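Local atomic coordinates of YcaO (Methanopyrus kandleri, PDB entry 6CIB), a protein that binds ADP and magnesium and probably takes part in the ATP-dependent thioamidation of a ribosomally made peptide backbone. Residues G161-V165 with V349-A354; S211-G215 with R323-L329; W171-Y176 with S355-I359. All blocks are in the same frame, centred on the assembly; numbering follows the deposited sequence.

Contact 1. Residues G161-V165 with V349-A354; sequences GLLEV and VRVTGA
Val351 O accepts the backbone N-H of Ala354 at 3.1 Å, and this bond closes a type I turn whose two end residues both press on Val165. The contact is a worked case of helix-on-sheet packing: helix 154-177 lies against strand 346-351 of an antiparallel sheet, the local axes 8.0 Å apart and inclined at 36°. No hydrogen bond links the two segments, and the fit is made by branched apolar side chains on buried faces. Within the helix, Gly161 has no side chain, which lets Val349 settle on the main chain, its CB 4.0 Å from Gly161 C. One turn of helix further on, Val165 has CG1 anti to the backbone N (chi1 174°), which brings that methyl against both Val351 CG2 (3.6 Å) and Ala354 CB (3.7 Å). Strand and turn are thus gripped by the same methyl. Leu162 works alongside: its CD1 lies 3.7 Å from Val349 CG1 and also meets Val351 CG2, while Leu320, Val321 and Val324 of helix 313-325 pack on the same leucine. Away from the sheet contact, Glu164, which binds magnesium in another structure of this protein but holds no metal here, has OE1 held by Gly147 N; the backbone of Gly147 also pairs with Val349, so Gly147, just before strand 148-150, bonds to both the helix and strand 346-351. Gln160, just before Gly161, binds ADP. The other methyl of Val165, CG2, lies farther from Val349 CG1 and comes closest to main chain, with Val349 O 3.8 Å away.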
loop_
_atom_site.group_PDB
_atom_site.type_symbol
_atom_site.label_atom_id
_atom_site.label_comp_id
_atom_site.label_asym_id
_atom_site.label_seq_id
_atom_site.Cartn_x
_atom_site.Cartn_y
_atom_site.Cartn_z
ATOM N N GLY A 161 6.849 0.624 -0.087
ATOM C CA GLY A 161 6.298 1.571 -1.069
ATOM C C GLY A 161 6.181 1.024 -2.480
ATOM O O GLY A 161 5.182 1.265 -3.159
ATOM N N LEU A 162 7.204 0.277 -2.907
ATOM C CA LEU A 162 7.248 -0.316 -4.251
ATOM C C LEU A 162 6.233 -1.445 -4.413
ATOM O O LEU A 162 5.516 -1.493 -5.413
ATOM C CB LEU A 162 8.652 -0.816 -4.565
ATOM C CG LEU A 162 9.018 -1.190 -6.000
ATOM C CD1 LEU A 162 8.840 -0.007 -6.942
ATOM C CD2 LEU A 162 10.456 -1.696 -6.037
ATOM N N LEU A 163 6.174 -2.339 -3.424
ATOM C CA LEU A 163 5.157 -3.385 -3.380
ATOM C C LEU A 163 3.739 -2.821 -3.427
ATOM O O LEU A 163 2.894 -3.354 -4.145
ATOM C CB LEU A 163 5.366 -4.324 -2.176
ATOM C CG LEU A 163 6.592 -5.271 -2.271
ATOM C CD1 LEU A 163 6.767 -6.079 -0.994
ATOM C CD2 LEU A 163 6.535 -6.198 -3.484
ATOM N N GLU A 164 3.490 -1.734 -2.687
ATOM C CA GLU A 164 2.199 -1.041 -2.737
ATOM C C GLU A 164 1.848 -0.550 -4.151
ATOM O O GLU A 164 0.708 -0.713 -4.603
ATOM C CB GLU A 164 2.180 0.114 -1.739
ATOM C CG GLU A 164 0.860 0.852 -1.651
ATOM C CD GLU A 164 0.850 1.813 -0.485
ATOM O OE1 GLU A 164 1.137 3.007 -0.699
ATOM O OE2 GLU A 164 0.602 1.355 0.650
ATOM N N VAL A 165 2.823 0.043 -4.834
ATOM C CA VAL A 165 2.638 0.515 -6.219
ATOM C C VAL A 165 2.286 -0.650 -7.171
ATOM O O VAL A 165 1.386 -0.518 -8.009
ATOM C CB VAL A 165 3.854 1.346 -6.736
ATOM C CG1 VAL A 165 3.701 1.682 -8.220
ATOM C CG2 VAL A 165 4.010 2.648 -5.948
ATOM N N VAL A 349 7.673 6.418 -3.179
ATOM C CA VAL A 349 8.046 5.674 -4.385
ATOM C C VAL A 349 7.011 5.986 -5.446
ATOM O O VAL A 349 5.806 5.864 -5.196
ATOM C CB VAL A 349 8.109 4.150 -4.125
ATOM C CG1 VAL A 349 8.354 3.370 -5.420
ATOM C CG2 VAL A 349 9.194 3.839 -3.101
ATOM N N ARG A 350 7.484 6.433 -6.605
ATOM C CA ARG A 350 6.634 6.617 -7.778
ATOM C C ARG A 350 7.167 5.744 -8.913
ATOM O O ARG A 350 8.377 5.696 -9.152
ATOM C CB ARG A 350 6.587 8.090 -8.233
ATOM C CG ARG A 350 6.357 9.146 -7.150
ATOM C CD ARG A 350 5.027 9.004 -6.417
ATOM N NE ARG A 350 3.874 9.221 -7.292
ATOM C CZ ARG A 350 2.877 8.359 -7.463
ATOM N NH1 ARG A 350 2.856 7.204 -6.801
ATOM N NH2 ARG A 350 1.878 8.666 -8.290
ATOM N N VAL A 351 6.262 5.054 -9.599
ATOM C CA VAL A 351 6.612 4.311 -10.813
ATOM C C VAL A 351 5.823 4.989 -11.937
ATOM O O VAL A 351 4.582 4.934 -11.955
ATOM C CB VAL A 351 6.328 2.792 -10.666
ATOM C CG1 VAL A 351 6.741 2.021 -11.913
ATOM C CG2 VAL A 351 7.061 2.222 -9.453
ATOM N N THR A 352 6.549 5.642 -12.853
ATOM C CA THR A 352 5.960 6.671 -13.748
ATOM C C THR A 352 4.863 6.201 -14.688
ATOM O O THR A 352 3.987 6.986 -15.049
ATOM C CB THR A 352 7.012 7.437 -14.576
ATOM O OG1 THR A 352 7.714 6.520 -15.423
ATOM C CG2 THR A 352 7.995 8.185 -13.672
ATOM N N GLY A 353 4.905 4.927 -15.072
ATOM C CA GLY A 353 3.867 4.341 -15.925
ATOM C C GLY A 353 3.073 3.209 -15.289
ATOM O O GLY A 353 2.382 2.479 -16.000
ATOM N N ALA A 354 3.171 3.049 -13.964
ATOM C CA ALA A 354 2.300 2.105 -13.235
ATOM C C ALA A 354 0.908 2.698 -13.138
ATOM O O ALA A 354 0.759 3.910 -12.993
ATOM C CB ALA A 354 2.842 1.800 -11.847
#

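Contact 2. Residues S211-G215 with R323-L329; sequences SRVEG and RVAEAGL
Val213 is wedged by both methyls into the end of helix 313-325 and the chain that follows it, and here the packing is close. Its CG1, anti to the backbone N (chi1 -178°), lies 3.7 Å from Arg323 CB and also reaches Val324 CG2; CG2 meets Ala327 CB and Leu329 CD1. Beside it, Leu329 CD2 sits 3.4 Å above one face of the Arg212 guanidinium, toward its rim, while Asp169 and Asn366 O hold NH1 and NH2. The outer side is looser and wetter. One water donates to Arg212 O and to Ala327 O, 2.6 Å from each; a second joins Glu214 N to Arg323 O. Arg323 bends at chi2 (-75°) and runs past Glu214 O to form a salt bridge, NH1 to Glu214 OE2 at 3.4 Å, with the two flat groups turned 56° apart. Cutting Arg323 back to an alanine would probably leave the Glu214 carboxylate without this counter-charge and remove the CG and CD part of the cover over Glu214 O. Gly328, with positive phi, turns the chain out of the helix toward strand 332-336. The whole illustrates a strand-connecting loop, between 203-209 and 217-224, clasping a helix C-terminus in the mixed alpha-beta YcaO fold.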
loop_
_atom_site.group_PDB
_atom_site.type_symbol
_atom_site.label_atom_id
_atom_site.label_comp_id
_atom_site.label_asym_id
_atom_site.label_seq_id
_atom_site.Cartn_x
_atom_site.Cartn_y
_atom_site.Cartn_z
ATOM N N SER A 211 -0.304 -10.077 -11.963
ATOM C CA SER A 211 0.798 -9.176 -11.666
ATOM C C SER A 211 1.585 -8.877 -12.936
ATOM O O SER A 211 1.941 -9.791 -13.685
ATOM C CB SER A 211 1.708 -9.797 -10.609
ATOM O OG SER A 211 2.871 -9.011 -10.399
ATOM N N ARG A 212 1.867 -7.598 -13.158
ATOM C CA ARG A 212 2.691 -7.168 -14.289
ATOM C C ARG A 212 4.182 -7.148 -13.954
ATOM O O ARG A 212 4.993 -6.771 -14.791
ATOM C CB ARG A 212 2.245 -5.795 -14.791
ATOM C CG ARG A 212 0.861 -5.777 -15.416
ATOM C CD ARG A 212 0.323 -4.363 -15.370
ATOM N NE ARG A 212 0.309 -3.746 -16.678
ATOM C CZ ARG A 212 0.187 -2.444 -16.926
ATOM N NH1 ARG A 212 0.107 -1.538 -15.950
ATOM N NH2 ARG A 212 0.165 -2.051 -18.188
ATOM N N VAL A 213 4.536 -7.563 -12.733
ATOM C CA VAL A 213 5.927 -7.570 -12.273
ATOM C C VAL A 213 6.330 -9.000 -11.895
ATOM O O VAL A 213 5.742 -9.610 -10.997
ATOM C CB VAL A 213 6.141 -6.612 -11.070
ATOM C CG1 VAL A 213 7.607 -6.590 -10.634
ATOM C CG2 VAL A 213 5.656 -5.196 -11.395
ATOM N N GLU A 214 7.344 -9.530 -12.568
ATOM C CA GLU A 214 7.745 -10.908 -12.323
ATOM C C GLU A 214 8.443 -11.084 -10.982
ATOM O O GLU A 214 9.268 -10.258 -10.590
ATOM C CB GLU A 214 8.609 -11.465 -13.450
ATOM C CG GLU A 214 8.420 -12.966 -13.584
ATOM C CD GLU A 214 9.398 -13.597 -14.531
ATOM O OE1 GLU A 214 9.378 -13.228 -15.720
ATOM O OE2 GLU A 214 10.178 -14.461 -14.072
ATOM N N GLY A 215 8.085 -12.165 -10.293
ATOM C CA GLY A 215 8.566 -12.431 -8.945
ATOM C C GLY A 215 7.707 -11.827 -7.844
ATOM O O GLY A 215 7.923 -12.135 -6.673
ATOM N N ARG A 323 13.060 -5.819 -11.154
ATOM C CA ARG A 323 11.849 -6.434 -11.715
ATOM C C ARG A 323 10.800 -5.415 -12.142
ATOM O O ARG A 323 10.181 -5.570 -13.192
ATOM C CB ARG A 323 11.243 -7.468 -10.756
ATOM C CG ARG A 323 12.156 -8.644 -10.410
ATOM C CD ARG A 323 12.283 -9.669 -11.530
ATOM N NE ARG A 323 13.178 -10.765 -11.153
ATOM C CZ ARG A 323 13.220 -11.961 -11.745
ATOM N NH1 ARG A 323 12.411 -12.257 -12.764
ATOM N NH2 ARG A 323 14.079 -12.876 -11.310
ATOM N N VAL A 324 10.622 -4.366 -11.339
ATOM C CA VAL A 324 9.731 -3.259 -11.701
ATOM C C VAL A 324 10.279 -2.455 -12.889
ATOM O O VAL A 324 9.515 -2.086 -13.786
ATOM C CB VAL A 324 9.390 -2.340 -10.501
ATOM C CG1 VAL A 324 8.397 -1.264 -10.922
ATOM C CG2 VAL A 324 8.788 -3.149 -9.359
ATOM N N ALA A 325 11.586 -2.184 -12.894
ATOM C CA ALA A 325 12.230 -1.514 -14.041
ATOM C C ALA A 325 12.082 -2.295 -15.358
ATOM O O ALA A 325 12.013 -1.686 -16.426
ATOM C CB ALA A 325 13.692 -1.218 -13.756
ATOM N N GLU A 326 12.003 -3.627 -15.264
ATOM C CA GLU A 326 11.850 -4.510 -16.435
ATOM C C GLU A 326 10.419 -4.631 -16.955
ATOM O O GLU A 326 10.204 -5.121 -18.063
ATOM C CB GLU A 326 12.362 -5.911 -16.113
ATOM C CG GLU A 326 13.871 -6.043 -16.158
ATOM C CD GLU A 326 14.393 -7.166 -15.291
ATOM O OE1 GLU A 326 13.676 -8.158 -15.039
ATOM O OE2 GLU A 326 15.551 -7.059 -14.857
ATOM N N ALA A 327 9.454 -4.158 -16.164
ATOM C CA ALA A 327 8.041 -4.470 -16.369
ATOM C C ALA A 327 7.342 -3.674 -17.461
ATOM O O ALA A 327 6.182 -3.952 -17.782
ATOM C CB ALA A 327 7.288 -4.342 -15.044
ATOM N N GLY A 328 8.027 -2.684 -18.032
ATOM C CA GLY A 328 7.403 -1.781 -19.009
ATOM C C GLY A 328 6.480 -0.774 -18.346
ATOM O O GLY A 328 5.488 -0.334 -18.948
ATOM N N LEU A 329 6.807 -0.402 -17.107
ATOM C CA LEU A 329 5.972 0.510 -16.309
ATOM C C LEU A 329 6.652 1.860 -16.050
ATOM O O LEU A 329 6.305 2.559 -15.098
ATOM C CB LEU A 329 5.571 -0.158 -14.982
ATOM C CG LEU A 329 4.841 -1.509 -14.993
ATOM C CD1 LEU A 329 4.644 -2.024 -13.575
ATOM C CD2 LEU A 329 3.509 -1.451 -15.718
HETATM O O HOH W 1 4.922 -6.135 -17.321
HETATM O O HOH W 2 9.185 -7.677 -14.429
#

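Contact 3. Residues W171-Y176 with S355-I359; sequences WSIVEY and SEYVI
Hydrogen bonding between the segments centres on Ser172 OG, which accepts Val358 N at 3.2 Å in a nearly straight bond (171°). Chi1 of -66° sets the hydroxyl beside its own backbone N, and the same oxygen is also hydrogen-bonded to Arg168 O. Ser355 OG, held by Val364 O, takes a weak bond from Tyr357 N and packs against Ser172 CB. The aromatic contacts lie to either side of Ser172 along the helix. At Tyr176 a T-shaped pair forms: its edge, led by CD1, meets the face of Tyr357, with ring planes at 86° and centroids 5.1 Å apart. At Trp171 the interaction is CH-pi, Val358 CG1 standing 3.5 Å from the centroid of the five-membered ring, almost on its normal. Apolar contacts add to these: Val358 CG2 reaches Trp171 CE3, and separately Ile173 CD1 touches Ser355 CB. Within the helix, Trp171 NE1 donates to the anti lone pair of Glu175 OE2 at 3.0 Å, near the ring plane. Trp292 NE1 bonds to that oxygen too and helps to place it, while Phe235 stacks on Trp171; bond and stack together probably limit the turn of the indole. Here the loop after strand 346-351 docks on the C-terminal part of the long helix 154-177 of the YcaO fold.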
loop_
_atom_site.group_PDB
_atom_site.type_symbol
_atom_site.label_atom_id
_atom_site.label_comp_id
_atom_site.label_asym_id
_atom_site.label_seq_id
_atom_site.Cartn_x
_atom_site.Cartn_y
_atom_site.Cartn_z
ATOM N N TRP A 171 -4.471 -4.174 -9.175
ATOM C CA TRP A 171 -5.861 -3.840 -8.886
ATOM C C TRP A 171 -6.451 -2.914 -9.964
ATOM O O TRP A 171 -7.576 -3.141 -10.416
ATOM C CB TRP A 171 -5.979 -3.261 -7.465
ATOM C CG TRP A 171 -7.367 -2.925 -7.004
ATOM C CD1 TRP A 171 -8.549 -3.398 -7.507
ATOM C CD2 TRP A 171 -7.716 -2.067 -5.907
ATOM N NE1 TRP A 171 -9.608 -2.866 -6.817
ATOM C CE2 TRP A 171 -9.132 -2.043 -5.830
ATOM C CE3 TRP A 171 -6.973 -1.300 -4.993
ATOM C CZ2 TRP A 171 -9.824 -1.287 -4.870
ATOM C CZ3 TRP A 171 -7.660 -0.543 -4.039
ATOM C CH2 TRP A 171 -9.075 -0.552 -3.982
ATOM N N SER A 172 -5.675 -1.913 -10.390
ATOM C CA SER A 172 -6.087 -0.990 -11.458
ATOM C C SER A 172 -6.329 -1.688 -12.802
ATOM O O SER A 172 -7.276 -1.357 -13.505
ATOM C CB SER A 172 -5.065 0.121 -11.626
ATOM O OG SER A 172 -5.031 0.946 -10.483
ATOM N N ILE A 173 -5.476 -2.655 -13.130
ATOM C CA ILE A 173 -5.629 -3.498 -14.320
ATOM C C ILE A 173 -6.921 -4.327 -14.290
ATOM O O ILE A 173 -7.660 -4.350 -15.275
ATOM C CB ILE A 173 -4.327 -4.326 -14.579
ATOM C CG1 ILE A 173 -3.508 -3.669 -15.686
ATOM C CG2 ILE A 173 -4.584 -5.775 -14.966
ATOM C CD1 ILE A 173 -2.912 -2.333 -15.305
ATOM N N VAL A 174 -7.188 -4.963 -13.151
ATOM C CA VAL A 174 -8.407 -5.745 -12.930
ATOM C C VAL A 174 -9.673 -4.888 -13.088
ATOM O O VAL A 174 -10.602 -5.301 -13.769
ATOM C CB VAL A 174 -8.352 -6.499 -11.567
ATOM C CG1 VAL A 174 -9.700 -7.121 -11.194
ATOM C CG2 VAL A 174 -7.281 -7.584 -11.609
ATOM N N GLU A 175 -9.689 -3.695 -12.493
ATOM C CA GLU A 175 -10.842 -2.787 -12.592
ATOM C C GLU A 175 -11.012 -2.137 -13.978
ATOM O O GLU A 175 -12.137 -2.000 -14.458
ATOM C CB GLU A 175 -10.807 -1.696 -11.506
ATOM C CG GLU A 175 -10.779 -2.186 -10.056
ATOM C CD GLU A 175 -12.036 -2.908 -9.584
ATOM O OE1 GLU A 175 -13.066 -2.917 -10.285
ATOM O OE2 GLU A 175 -11.990 -3.481 -8.475
ATOM N N TYR A 176 -9.906 -1.736 -14.604
ATOM C CA TYR A 176 -9.942 -1.095 -15.929
ATOM C C TYR A 176 -10.529 -2.021 -17.004
ATOM O O TYR A 176 -11.402 -1.606 -17.761
ATOM C CB TYR A 176 -8.544 -0.621 -16.340
ATOM C CG TYR A 176 -8.503 0.286 -17.554
ATOM C CD1 TYR A 176 -8.710 1.665 -17.428
ATOM C CD2 TYR A 176 -8.232 -0.230 -18.825
ATOM C CE1 TYR A 176 -8.663 2.503 -18.538
ATOM C CE2 TYR A 176 -8.183 0.599 -19.945
ATOM C CZ TYR A 176 -8.398 1.962 -19.794
ATOM O OH TYR A 176 -8.347 2.784 -20.895
ATOM N N SER A 355 -0.111 1.851 -13.240
ATOM C CA SER A 355 -1.486 2.343 -13.205
ATOM C C SER A 355 -1.931 2.668 -11.785
ATOM O O SER A 355 -1.666 1.910 -10.850
ATOM C CB SER A 355 -2.449 1.334 -13.812
ATOM O OG SER A 355 -3.736 1.925 -13.945
ATOM N N GLU A 356 -2.601 3.810 -11.649
ATOM C CA GLU A 356 -3.225 4.219 -10.400
ATOM C C GLU A 356 -4.712 4.533 -10.634
ATOM O O GLU A 356 -5.310 5.358 -9.936
ATOM C CB GLU A 356 -2.453 5.382 -9.761
ATOM C CG GLU A 356 -1.038 5.006 -9.317
ATOM C CD GLU A 356 -0.226 6.168 -8.781
ATOM O OE1 GLU A 356 -0.395 7.316 -9.250
ATOM O OE2 GLU A 356 0.621 5.925 -7.893
ATOM N N TYR A 357 -5.293 3.818 -11.603
ATOM C CA TYR A 357 -6.703 3.925 -11.997
ATOM C C TYR A 357 -7.694 3.830 -10.830
ATOM O O TYR A 357 -8.689 4.567 -10.801
ATOM C CB TYR A 357 -7.029 2.877 -13.075
ATOM C CG TYR A 357 -8.442 2.937 -13.622
ATOM C CD1 TYR A 357 -8.818 3.932 -14.540
ATOM C CD2 TYR A 357 -9.402 1.988 -13.239
ATOM C CE1 TYR A 357 -10.114 3.987 -15.049
ATOM C CE2 TYR A 357 -10.699 2.037 -13.739
ATOM C CZ TYR A 357 -11.044 3.037 -14.646
ATOM O OH TYR A 357 -12.323 3.098 -15.147
ATOM N N VAL A 358 -7.409 2.936 -9.878
ATOM C CA VAL A 358 -8.238 2.761 -8.664
ATOM C C VAL A 358 -8.249 3.987 -7.735
ATOM O O VAL A 358 -9.165 4.144 -6.922
ATOM C CB VAL A 358 -7.874 1.479 -7.856
ATOM C CG1 VAL A 358 -8.238 0.227 -8.631
ATOM C CG2 VAL A 358 -6.404 1.450 -7.452
ATOM N N ILE A 359 -7.227 4.833 -7.850
ATOM C CA ILE A 359 -7.149 6.089 -7.099
ATOM C C ILE A 359 -7.796 7.241 -7.884
ATOM O O ILE A 359 -8.588 8.000 -7.334
ATOM C CB ILE A 359 -5.694 6.417 -6.670
ATOM C CG1 ILE A 359 -5.176 5.338 -5.709
ATOM C CG2 ILE A 359 -5.602 7.792 -6.005
ATOM C CD1 ILE A 359 -3.676 5.169 -5.719
#

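From the N terminus, helix 154-177 first supplies residues 161-165 to contact 1 and then 171-176 to contact 3. The chain goes on to the loop 211-215, which meets 323-329 and closes the shortest of the three loops; contact 2 is therefore nested inside both others. Returning through strand 346-351, the chain closes contact 1 at 349-354 and, immediately afterwards, contact 3 at 355-359, so these two cross. Val324 packs on both Leu162 and Val351, and Gly353 N probably bonds to Leu329 O (2.8 Å). Arg350 NH1 bridges to Glu356 OE2. Together the contacts tie helix 154-177 to strand 346-351 and the loop after it, and the end of helix 313-325 to the loop between strands 203-209 and 217-224.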